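Long-range contact in Glp_546_48378_50642 (Giardia intestinalis, PDB 2QVW), which cleaves double-stranded RNA in the RNA interference pathway, producing small interfering RNAs of 21 to 23 base pairs that direct destruction of matching RNAs: residues P93-T98 with R312-A317. Residues are numbered along the deposited sequence; the frame is centred on the assembly and turned at random.
Sequences PHNEYT and RGRGLA. With MN (manganese (II) ion), chain I.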
loop_
_atom_site.group_PDB
_atom_site.type_symbol
_atom_site.label_atom_id
_atom_site.label_comp_id
_atom_site.label_asym_id
_atom_site.label_seq_id
_atom_site.Cartn_x
_atom_site.Cartn_y
_atom_site.Cartn_z
ATOM N N PRO A 93 1.629 -8.424 -25.073
ATOM C CA PRO A 93 3.027 -8.835 -25.209
ATOM C C PRO A 93 3.627 -8.608 -23.824
ATOM O O PRO A 93 3.178 -7.717 -23.100
ATOM C CB PRO A 93 3.570 -7.877 -26.269
ATOM C CG PRO A 93 2.723 -6.661 -26.098
ATOM C CD PRO A 93 1.344 -7.226 -25.880
ATOM N N HIS A 94 4.617 -9.405 -23.442
ATOM C CA HIS A 94 5.210 -9.281 -22.109
ATOM C C HIS A 94 5.686 -7.886 -21.712
ATOM O O HIS A 94 5.522 -7.483 -20.564
ATOM C CB HIS A 94 6.373 -10.268 -21.965
ATOM C CG HIS A 94 5.966 -11.703 -22.076
ATOM N ND1 HIS A 94 6.854 -12.743 -21.906
ATOM C CD2 HIS A 94 4.764 -12.271 -22.337
ATOM C CE1 HIS A 94 6.216 -13.889 -22.053
ATOM N NE2 HIS A 94 4.947 -13.630 -22.315
ATOM N N ASN A 95 6.272 -7.161 -22.660
ATOM C CA ASN A 95 6.797 -5.818 -22.409
ATOM C C ASN A 95 5.769 -4.835 -21.861
ATOM O O ASN A 95 6.114 -3.747 -21.402
ATOM C CB ASN A 95 7.383 -5.242 -23.696
ATOM C CG ASN A 95 6.343 -5.053 -24.768
ATOM O OD1 ASN A 95 5.779 -6.021 -25.271
ATOM N ND2 ASN A 95 6.069 -3.802 -25.118
ATOM N N GLU A 96 4.504 -5.220 -21.913
ATOM C CA GLU A 96 3.443 -4.357 -21.439
ATOM C C GLU A 96 2.910 -4.672 -20.050
ATOM O O GLU A 96 1.814 -4.243 -19.696
ATOM C CB GLU A 96 2.292 -4.371 -22.427
ATOM C CG GLU A 96 2.326 -3.231 -23.386
ATOM C CD GLU A 96 1.159 -3.261 -24.317
ATOM O OE1 GLU A 96 1.169 -4.105 -25.233
ATOM O OE2 GLU A 96 0.226 -2.455 -24.123
ATOM N N TYR A 97 3.675 -5.424 -19.266
ATOM C CA TYR A 97 3.268 -5.750 -17.907
ATOM C C TYR A 97 4.132 -4.917 -16.961
ATOM O O TYR A 97 5.164 -4.377 -17.365
ATOM C CB TYR A 97 3.460 -7.243 -17.610
ATOM C CG TYR A 97 2.557 -8.181 -18.388
ATOM C CD1 TYR A 97 2.748 -8.396 -19.751
ATOM C CD2 TYR A 97 1.509 -8.847 -17.759
ATOM C CE1 TYR A 97 1.915 -9.250 -20.470
ATOM C CE2 TYR A 97 0.668 -9.703 -18.465
ATOM C CZ TYR A 97 0.870 -9.902 -19.823
ATOM O OH TYR A 97 0.015 -10.731 -20.535
ATOM N N THR A 98 3.707 -4.815 -15.706
ATOM C CA THR A 98 4.447 -4.043 -14.721
ATOM C C THR A 98 5.716 -4.792 -14.329
ATOM O O THR A 98 6.688 -4.196 -13.855
ATOM C CB THR A 98 3.601 -3.792 -13.476
ATOM O OG1 THR A 98 2.363 -3.185 -13.866
ATOM C CG2 THR A 98 4.335 -2.868 -12.517
ATOM N N ARG A 312 8.684 4.510 -18.307
ATOM C CA ARG A 312 9.543 5.028 -19.360
ATOM C C ARG A 312 8.761 5.746 -20.451
ATOM O O ARG A 312 8.280 5.115 -21.394
ATOM C CB ARG A 312 10.383 3.907 -19.980
ATOM C CG ARG A 312 11.416 4.431 -20.983
ATOM C CD ARG A 312 12.443 3.381 -21.415
ATOM N NE ARG A 312 13.488 3.128 -20.420
ATOM C CZ ARG A 312 13.325 2.411 -19.311
ATOM N NH1 ARG A 312 12.149 1.860 -19.030
ATOM N NH2 ARG A 312 14.346 2.236 -18.485
ATOM N N GLY A 313 8.657 7.069 -20.313
ATOM C CA GLY A 313 7.943 7.884 -21.279
ATOM C C GLY A 313 6.584 7.300 -21.588
ATOM O O GLY A 313 5.568 7.711 -21.029
ATOM N N ARG A 314 6.570 6.331 -22.494
ATOM C CA ARG A 314 5.342 5.662 -22.881
ATOM C C ARG A 314 4.534 5.321 -21.636
ATOM O O ARG A 314 3.327 5.540 -21.591
ATOM C CB ARG A 314 5.671 4.384 -23.650
ATOM C CG ARG A 314 6.522 3.402 -22.868
ATOM C CD ARG A 314 6.772 2.157 -23.677
ATOM N NE ARG A 314 5.529 1.639 -24.230
ATOM C CZ ARG A 314 5.441 0.540 -24.971
ATOM N NH1 ARG A 314 6.531 -0.165 -25.246
ATOM N NH2 ARG A 314 4.262 0.148 -25.443
ATOM N N GLY A 315 5.210 4.787 -20.624
ATOM C CA GLY A 315 4.529 4.422 -19.400
ATOM C C GLY A 315 5.262 3.369 -18.593
ATOM O O GLY A 315 6.338 2.911 -18.963
ATOM N N LEU A 316 4.666 2.985 -17.473
ATOM C CA LEU A 316 5.253 1.982 -16.600
ATOM C C LEU A 316 4.962 0.601 -17.161
ATOM O O LEU A 316 5.875 -0.170 -17.459
ATOM C CB LEU A 316 4.662 2.098 -15.190
ATOM C CG LEU A 316 5.364 1.321 -14.075
ATOM C CD1 LEU A 316 6.807 1.779 -13.955
ATOM C CD2 LEU A 316 4.634 1.542 -12.776
ATOM N N ALA A 317 3.679 0.295 -17.291
ATOM C CA ALA A 317 3.245 -0.984 -17.819
ATOM C C ALA A 317 2.591 -0.736 -19.170
ATOM O O ALA A 317 1.361 -0.749 -19.285
ATOM C CB ALA A 317 2.255 -1.623 -16.870
HETATM MN MN MN I . 3.553 -14.814 -23.865
#
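Ala317 sets its methyl against the backbone of Tyr97 and Thr98, where two loops of Dicer meet. One belongs to the N-terminal domain; the other leads from helix 295-306 into strand 320-322, an outermost strand of the antiparallel sheet that also contains strands of that domain. Ala317 CB lies 3.4 Å from Thr98 OG1. The small methyl suits this buried place, where it also touches Asp276 of helix 267-284. Threonine offers both kinds of surface: its OG1 hydrogen-bonds to Tyr299 and Asp276, while its CG2 lies 4.4 Å from Leu316 CD2. No hydrogen bond joins 93-98 to 312-317, though Thr98 O accepts one from Arg307 NH1, just after helix 295-306.

Arg314 spans the outer side. Its CB points toward 93-98, and CG sits between the backbone N and the carbonyl carbon (chi1 58°). The chain stays extended through CD, then bends at chi3 (-49°) before the guanidinium, which makes a cation-pi contact with Trp319. NH1 meets Asn95 ND2 at 3.7 Å, a van der Waals contact between two N-H groups, the side chains crossing at about a right angle. NH2 stays 5.0 Å from Glu96 OE2, too far for a salt bridge; that oxygen pairs with Lys272, and any attraction to the arginine would be long-range. Gly315 has a positive phi (157°) that glycine accepts readily. Beyond the interface, His94 NE2 binds a manganese ion at 2.4 Å.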